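Local structure of Ras-interacting protein 1 (Homo sapiens, 5KHQ) at the interface of chains A and B. The protein binds GTP-loaded Ras-family GTPases through the Ras-associating domain seen here and regulates GTPase signalling, cell architecture and adhesion during blood-vessel formation. Sequence-based numbering; all coordinates share one arbitrary frame. Chains: chain A/B, Ras-interacting protein 1.

Contact 1: the interface of chains A and B. Residues chain A 79, 96, 98; chain B 104-105, 108, 112-113.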
ATOM      1  N   LEU A  79       6.834   7.843  -5.008  1.00105.97           N
ATOM      2  CA  LEU A  79       6.220   9.152  -5.209  1.00110.24           C
ATOM      3  C   LEU A  79       7.215  10.308  -5.135  1.00113.44           C
ATOM      4  O   LEU A  79       7.921  10.483  -4.136  1.00113.03           O
ATOM      5  CB  LEU A  79       5.090   9.372  -4.201  1.00111.85           C
ATOM      6  CG  LEU A  79       3.865   8.459  -4.172  1.00105.35           C
ATOM      7  CD1 LEU A  79       3.146   8.732  -2.875  1.00106.15           C
ATOM      8  CD2 LEU A  79       2.933   8.696  -5.349  1.00104.38           C
ATOM      9  N   HIS A  96       8.698   9.784  -1.199  1.00116.75           N
ATOM     10  CA  HIS A  96       8.156   8.664  -0.424  1.00113.41           C
ATOM     11  C   HIS A  96       8.004   7.419  -1.302  1.00105.46           C
ATOM     12  O   HIS A  96       7.651   7.516  -2.486  1.00102.92           O
ATOM     13  CB  HIS A  96       6.816   9.059   0.229  1.00119.14           C
ATOM     14  CG  HIS A  96       6.270   8.045   1.198  1.00119.85           C
ATOM     15  ND1 HIS A  96       6.960   7.627   2.317  1.00120.18           N
ATOM     16  CD2 HIS A  96       5.083   7.387   1.224  1.00116.20           C
ATOM     17  CE1 HIS A  96       6.230   6.745   2.980  1.00120.16           C
ATOM     18  NE2 HIS A  96       5.086   6.584   2.339  1.00116.80           N
ATOM     19  N   ARG A  98       6.585   3.028  -1.001  1.00 99.74           N
ATOM     20  CA  ARG A  98       6.009   1.890  -0.321  1.00 91.35           C
ATOM     21  C   ARG A  98       6.477   0.602  -1.011  1.00 91.64           C
ATOM     22  O   ARG A  98       6.202   0.405  -2.202  1.00 94.45           O
ATOM     23  CB  ARG A  98       4.495   2.000  -0.406  1.00 89.27           C
ATOM     24  CG  ARG A  98       3.764   1.331   0.734  1.00 98.64           C
ATOM     25  CD  ARG A  98       2.347   1.004   0.318  1.00 93.49           C
ATOM     26  NE  ARG A  98       2.301  -0.355  -0.198  1.00 89.79           N
ATOM     27  CZ  ARG A  98       1.554  -0.744  -1.225  1.00 96.21           C
ATOM     28  NH1 ARG A  98       0.778   0.106  -1.876  1.00 91.07           N
ATOM     29  NH2 ARG A  98       1.593  -1.997  -1.611  1.00 97.64           N
TER
ATOM     30  N   GLU B 104       3.747   1.023   8.722  1.00 83.19           N
ATOM     31  CA  GLU B 104       3.289   2.029   7.745  1.00 84.01           C
ATOM     32  C   GLU B 104       2.672   3.221   8.468  1.00 88.82           C
ATOM     33  O   GLU B 104       2.183   3.081   9.591  1.00 89.45           O
ATOM     34  CB  GLU B 104       2.254   1.458   6.777  1.00 82.16           C
ATOM     35  CG  GLU B 104       2.834   0.697   5.604  1.00 90.33           C
ATOM     36  CD  GLU B 104       1.853   0.545   4.451  1.00 94.90           C
ATOM     37  OE1 GLU B 104       1.523   1.560   3.788  1.00 95.76           O
ATOM     38  OE2 GLU B 104       1.425  -0.600   4.200  1.00 88.85           O
ATOM     39  N   ARG B 105       2.687   4.386   7.824  1.00 94.62           N
ATOM     40  CA  ARG B 105       2.154   5.605   8.433  1.00 92.44           C
ATOM     41  C   ARG B 105       0.874   6.048   7.719  1.00 89.91           C
ATOM     42  O   ARG B 105       0.931   6.641   6.624  1.00 90.09           O
ATOM     43  CB  ARG B 105       3.228   6.694   8.533  1.00 97.26           C
ATOM     44  CG  ARG B 105       4.320   6.331   9.540  1.00111.07           C
ATOM     45  CD  ARG B 105       5.611   7.104   9.329  1.00124.42           C
ATOM     46  NE  ARG B 105       6.288   6.746   8.082  1.00135.30           N
ATOM     47  CZ  ARG B 105       7.174   7.509   7.444  1.00145.92           C
ATOM     48  NH1 ARG B 105       7.510   8.706   7.912  1.00152.07           N
ATOM     49  NH2 ARG B 105       7.719   7.078   6.316  1.00157.35           N
ATOM     50  N   LEU B 108       0.060   9.410   5.846  1.00 93.68           N
ATOM     51  CA  LEU B 108       0.716   9.556   4.542  1.00 94.01           C
ATOM     52  C   LEU B 108       0.042   8.711   3.463  1.00 92.43           C
ATOM     53  O   LEU B 108      -0.058   9.151   2.313  1.00 87.01           O
ATOM     54  CB  LEU B 108       2.225   9.263   4.628  1.00 98.76           C
ATOM     55  CG  LEU B 108       3.054   9.817   5.808  1.00105.87           C
ATOM     56  CD1 LEU B 108       4.485   9.292   5.769  1.00110.11           C
ATOM     57  CD2 LEU B 108       3.050  11.339   5.900  1.00 97.50           C
ATOM     58  N   LEU B 112      -0.933  11.040   0.464  1.00 99.74           N
ATOM     59  CA  LEU B 112      -0.064  10.968  -0.717  1.00 96.05           C
ATOM     60  C   LEU B 112      -0.667  10.185  -1.878  1.00 96.45           C
ATOM     61  O   LEU B 112      -0.245  10.353  -3.030  1.00 95.99           O
ATOM     62  CB  LEU B 112       1.317  10.411  -0.351  1.00 98.59           C
ATOM     63  CG  LEU B 112       2.166  11.165   0.682  1.00 99.11           C
ATOM     64  CD1 LEU B 112       3.399  10.371   1.087  1.00 90.27           C
ATOM     65  CD2 LEU B 112       2.557  12.544   0.176  1.00105.10           C
ATOM     66  N   TRP B 113      -1.638   9.324  -1.563  1.00 93.10           N
ATOM     67  CA  TRP B 113      -2.430   8.632  -2.579  1.00 89.19           C
ATOM     68  C   TRP B 113      -3.891   9.018  -2.502  1.00 88.00           C
ATOM     69  O   TRP B 113      -4.408   9.292  -1.425  1.00 89.87           O
ATOM     70  CB  TRP B 113      -2.312   7.122  -2.437  1.00 82.67           C
ATOM     71  CG  TRP B 113      -0.973   6.590  -2.798  1.00 81.93           C
ATOM     72  CD1 TRP B 113      -0.517   6.295  -4.054  1.00 77.95           C
ATOM     73  CD2 TRP B 113       0.090   6.269  -1.895  1.00 76.66           C
ATOM     74  NE1 TRP B 113       0.767   5.809  -3.987  1.00 74.55           N
ATOM     75  CE2 TRP B 113       1.166   5.784  -2.676  1.00 75.56           C
ATOM     76  CE3 TRP B 113       0.240   6.342  -0.500  1.00 79.59           C
ATOM     77  CZ2 TRP B 113       2.382   5.364  -2.106  1.00 82.42           C
ATOM     78  CZ3 TRP B 113       1.458   5.933   0.074  1.00 81.03           C
ATOM     79  CH2 TRP B 113       2.512   5.453  -0.733  1.00 84.70           C
TER
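A:Leu79 lays one methyl, CD1, on the indole face of B:Trp113, and this CH-pi contact anchors an apolar patch between two copies of the Ras-associating domain. The methyl stands 3.8 Å from the centroid of the six-membered ring and only slightly farther from that of the five-membered ring; it sits above the CE2-CZ2 side of the indole, offset toward the rim. The same CD1 reaches CB of B:Leu112 at 3.5 Å, and that CB lies over the same face of the indole; the methyl thus sits in the corner formed by the indole face and B:Leu112 CB at the end of helix 106-112. With CG of A:Leu79 beside its backbone N (chi1 -62°), CD1 is carried from strand 73-80 towards the partner.

A:His96, on strand 96-99, approaches from another direction. Its imidazole crosses the side chain of B:Leu112 at about a right angle, CD2 meeting the leucine CD1 at 3.4 Å. CD2 also lies 3.8 Å from CH2 at the far rim of the B:Trp113 ring, which makes this carbon the meeting point of both partners. Towards its other end, the imidazole CE1 faces NH2 of B:Arg105, with ring and guanidinium planes 71° apart; this is a steep crossing, not a stack. B:Leu108 CD1 covers one face of that guanidinium from within chain B.

At the outer margin the carboxylate of B:Glu104 points to the aliphatic part of A:Arg98. The opposite charges probably attract at longer range, but the A:Arg98 side chain bends at chi3 (93°), and A:Arg98 NE remains 4.5 Å from B:Glu104 OE1, whereas its methylene CD is 3.6 Å from that oxygen.

Contact 2: the interface of chains A and B. Residues chain A 77, 79, 113-116, 121; chain B 112-113.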
ATOM      1  N   ASP A  77       6.113   1.238  -5.038  1.00 88.97           N
ATOM      2  CA  ASP A  77       5.269   2.321  -5.527  1.00 91.86           C
ATOM      3  C   ASP A  77       5.893   3.587  -4.956  1.00 94.73           C
ATOM      4  O   ASP A  77       5.846   3.824  -3.744  1.00 99.07           O
ATOM      5  CB  ASP A  77       3.805   2.143  -5.074  1.00 93.20           C
ATOM      6  CG  ASP A  77       2.846   3.172  -5.694  1.00 93.03           C
ATOM      7  OD1 ASP A  77       3.255   3.990  -6.543  1.00 98.46           O
ATOM      8  OD2 ASP A  77       1.656   3.161  -5.328  1.00 88.67           O
ATOM      9  N   LEU A  79       6.834   7.843  -5.008  1.00105.97           N
ATOM     10  CA  LEU A  79       6.220   9.152  -5.209  1.00110.24           C
ATOM     11  C   LEU A  79       7.215  10.308  -5.135  1.00113.44           C
ATOM     12  O   LEU A  79       7.921  10.483  -4.136  1.00113.03           O
ATOM     13  CB  LEU A  79       5.090   9.372  -4.201  1.00111.85           C
ATOM     14  CG  LEU A  79       3.865   8.459  -4.172  1.00105.35           C
ATOM     15  CD1 LEU A  79       3.146   8.732  -2.875  1.00106.15           C
ATOM     16  CD2 LEU A  79       2.933   8.696  -5.349  1.00104.38           C
ATOM     17  N   TRP A 113      -5.494   3.196  -7.529  1.00 98.67           N
ATOM     18  CA  TRP A 113      -5.005   4.372  -6.817  1.00 95.13           C
ATOM     19  C   TRP A 113      -4.292   5.354  -7.747  1.00 98.72           C
ATOM     20  O   TRP A 113      -3.801   4.976  -8.809  1.00 99.17           O
ATOM     21  CB  TRP A 113      -4.057   3.956  -5.707  1.00 92.15           C
ATOM     22  CG  TRP A 113      -4.719   3.442  -4.473  1.00 91.10           C
ATOM     23  CD1 TRP A 113      -5.236   4.184  -3.447  1.00 92.27           C
ATOM     24  CD2 TRP A 113      -4.902   2.072  -4.107  1.00 88.96           C
ATOM     25  NE1 TRP A 113      -5.736   3.361  -2.465  1.00 85.26           N
ATOM     26  CE2 TRP A 113      -5.547   2.060  -2.845  1.00 87.40           C
ATOM     27  CE3 TRP A 113      -4.587   0.850  -4.720  1.00 85.04           C
ATOM     28  CZ2 TRP A 113      -5.884   0.872  -2.185  1.00 87.97           C
ATOM     29  CZ3 TRP A 113      -4.919  -0.332  -4.063  1.00 84.64           C
ATOM     30  CH2 TRP A 113      -5.563  -0.310  -2.807  1.00 86.70           C
ATOM     31  N   ARG A 114      -4.253   6.615  -7.318  1.00103.60           N
ATOM     32  CA  ARG A 114      -3.545   7.702  -7.990  1.00 99.26           C
ATOM     33  C   ARG A 114      -2.562   8.336  -7.017  1.00104.93           C
ATOM     34  O   ARG A 114      -2.664   8.131  -5.798  1.00108.03           O
ATOM     35  CB  ARG A 114      -4.536   8.780  -8.412  1.00100.19           C
ATOM     36  CG  ARG A 114      -5.282   8.515  -9.702  1.00113.02           C
ATOM     37  CD  ARG A 114      -6.056   9.761 -10.109  1.00125.33           C
ATOM     38  NE  ARG A 114      -7.413   9.784  -9.560  1.00130.83           N
ATOM     39  CZ  ARG A 114      -8.045  10.866  -9.104  1.00133.53           C
ATOM     40  NH1 ARG A 114      -7.448  12.053  -9.081  1.00132.66           N
ATOM     41  NH2 ARG A 114      -9.285  10.752  -8.641  1.00135.28           N
ATOM     42  N   ALA A 115      -1.617   9.112  -7.544  1.00106.11           N
ATOM     43  CA  ALA A 115      -0.806   9.991  -6.700  1.00109.35           C
ATOM     44  C   ALA A 115      -1.633  11.222  -6.331  1.00119.10           C
ATOM     45  O   ALA A 115      -2.526  11.632  -7.093  1.00124.81           O
ATOM     46  CB  ALA A 115       0.474  10.391  -7.410  1.00 97.82           C
ATOM     47  N   ARG A 116      -1.352  11.790  -5.156  1.00128.26           N
ATOM     48  CA  ARG A 116      -1.936  13.067  -4.724  1.00135.76           C
ATOM     49  C   ARG A 116      -1.741  14.103  -5.842  1.00135.64           C
ATOM     50  O   ARG A 116      -0.627  14.209  -6.377  1.00132.68           O
ATOM     51  CB  ARG A 116      -1.289  13.531  -3.402  1.00139.67           C
ATOM     52  CG  ARG A 116      -1.305  15.033  -3.133  1.00146.28           C
ATOM     53  CD  ARG A 116      -2.468  15.478  -2.258  1.00158.26           C
ATOM     54  NE  ARG A 116      -2.052  15.680  -0.868  1.00165.06           N
ATOM     55  CZ  ARG A 116      -1.479  16.786  -0.390  1.00165.01           C
ATOM     56  NH1 ARG A 116      -1.234  17.829  -1.179  1.00165.63           N
ATOM     57  NH2 ARG A 116      -1.142  16.849   0.893  1.00165.50           N
ATOM     58  N   ARG A 121       4.389   9.544  -9.943  1.00116.62           N
ATOM     59  CA  ARG A 121       4.341   8.165  -9.479  1.00104.11           C
ATOM     60  C   ARG A 121       4.968   7.183 -10.465  1.00103.37           C
ATOM     61  O   ARG A 121       4.718   7.266 -11.676  1.00104.96           O
ATOM     62  CB  ARG A 121       2.886   7.791  -9.263  1.00103.47           C
ATOM     63  CG  ARG A 121       2.678   6.494  -8.530  1.00 98.80           C
ATOM     64  CD  ARG A 121       1.223   6.123  -8.611  1.00 98.28           C
ATOM     65  NE  ARG A 121       0.931   4.963  -7.788  1.00 95.51           N
ATOM     66  CZ  ARG A 121      -0.185   4.254  -7.882  1.00 94.14           C
ATOM     67  NH1 ARG A 121      -1.124   4.590  -8.770  1.00 87.45           N
ATOM     68  NH2 ARG A 121      -0.348   3.205  -7.092  1.00 88.98           N
TER
ATOM     69  N   LEU B 112      -0.933  11.040   0.464  1.00 99.74           N
ATOM     70  CA  LEU B 112      -0.064  10.968  -0.717  1.00 96.05           C
ATOM     71  C   LEU B 112      -0.667  10.185  -1.878  1.00 96.45           C
ATOM     72  O   LEU B 112      -0.245  10.353  -3.030  1.00 95.99           O
ATOM     73  CB  LEU B 112       1.317  10.411  -0.351  1.00 98.59           C
ATOM     74  CG  LEU B 112       2.166  11.165   0.682  1.00 99.11           C
ATOM     75  CD1 LEU B 112       3.399  10.371   1.087  1.00 90.27           C
ATOM     76  CD2 LEU B 112       2.557  12.544   0.176  1.00105.10           C
ATOM     77  N   TRP B 113      -1.638   9.324  -1.563  1.00 93.10           N
ATOM     78  CA  TRP B 113      -2.430   8.632  -2.579  1.00 89.19           C
ATOM     79  C   TRP B 113      -3.891   9.018  -2.502  1.00 88.00           C
ATOM     80  O   TRP B 113      -4.408   9.292  -1.425  1.00 89.87           O
ATOM     81  CB  TRP B 113      -2.312   7.122  -2.437  1.00 82.67           C
ATOM     82  CG  TRP B 113      -0.973   6.590  -2.798  1.00 81.93           C
ATOM     83  CD1 TRP B 113      -0.517   6.295  -4.054  1.00 77.95           C
ATOM     84  CD2 TRP B 113       0.090   6.269  -1.895  1.00 76.66           C
ATOM     85  NE1 TRP B 113       0.767   5.809  -3.987  1.00 74.55           N
ATOM     86  CE2 TRP B 113       1.166   5.784  -2.676  1.00 75.56           C
ATOM     87  CE3 TRP B 113       0.240   6.342  -0.500  1.00 79.59           C
ATOM     88  CZ2 TRP B 113       2.382   5.364  -2.106  1.00 82.42           C
ATOM     89  CZ3 TRP B 113       1.458   5.933   0.074  1.00 81.03           C
ATOM     90  CH2 TRP B 113       2.512   5.453  -0.733  1.00 84.70           C
TER
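Indole NE1 of B:Trp113 lies 3.1 Å from A:Asp77 OD2, while A:Arg121 NE is at the ring's edge, in its plane. The angle of 122° at hydrogen makes the bond to OD2 weak; the carboxylate and ring planes are 52° apart. A:Asp77 is fixed more firmly from its own side: A:Arg121 grips it side-on, NE to OD1 at 2.8 Å on the syn side and NH2 to OD2 at 2.7 Å from above the carboxylate plane, the latter a salt bridge. NH1 of the same extended arginine bonds the carbonyl O of A:Trp113, which may help hold the strand. B:Trp113 CD1 lies over the rim of this guanidinium, while A:Arg114 O is 3.3 Å from the same indole carbon. The backbone N of A:Arg116 donates to B:Leu112 O at 2.8 Å, and its CB lies 3.4 Å from B:Leu112 O.

In this tight part 81 Å² of B:Trp113 is hidden by chain A. The looser margin is at A:Trp113, which comes no nearer to its counterpart than 4.3 Å, from CD1 to CB of B:Trp113.

An alanine in place of B:Trp113 would probably leave the A:Leu79 methyl without its aromatic face and A:Asp77 without its partner across the interface.

In the fold, the site lies where strand 113-115 of each chain meets the other: A:Ala115 and B:Trp113 form an antiparallel beta bridge, with strands 73-80 and 120-127 of chain A supplying A:Asp77 and A:Arg121.

Contact 1 and contact 2 are centred about 8 Å apart, measured between the centres of their C-alpha atoms, and share A:Leu79, B:Leu112 and B:Trp113. They are therefore neighbouring parts of one surface: contact 1 extends towards strand 96-99 of chain A and helix 106-112 of chain B, contact 2 towards the paired strands 113-115. Two-fold symmetry repeats both with the chains exchanged, so A:Trp113 packs against chain B as B:Trp113 does against chain A. The protein is known to homodimerize, and this pairing may represent it, although the crystal structure of the isolated domain does not by itself establish that.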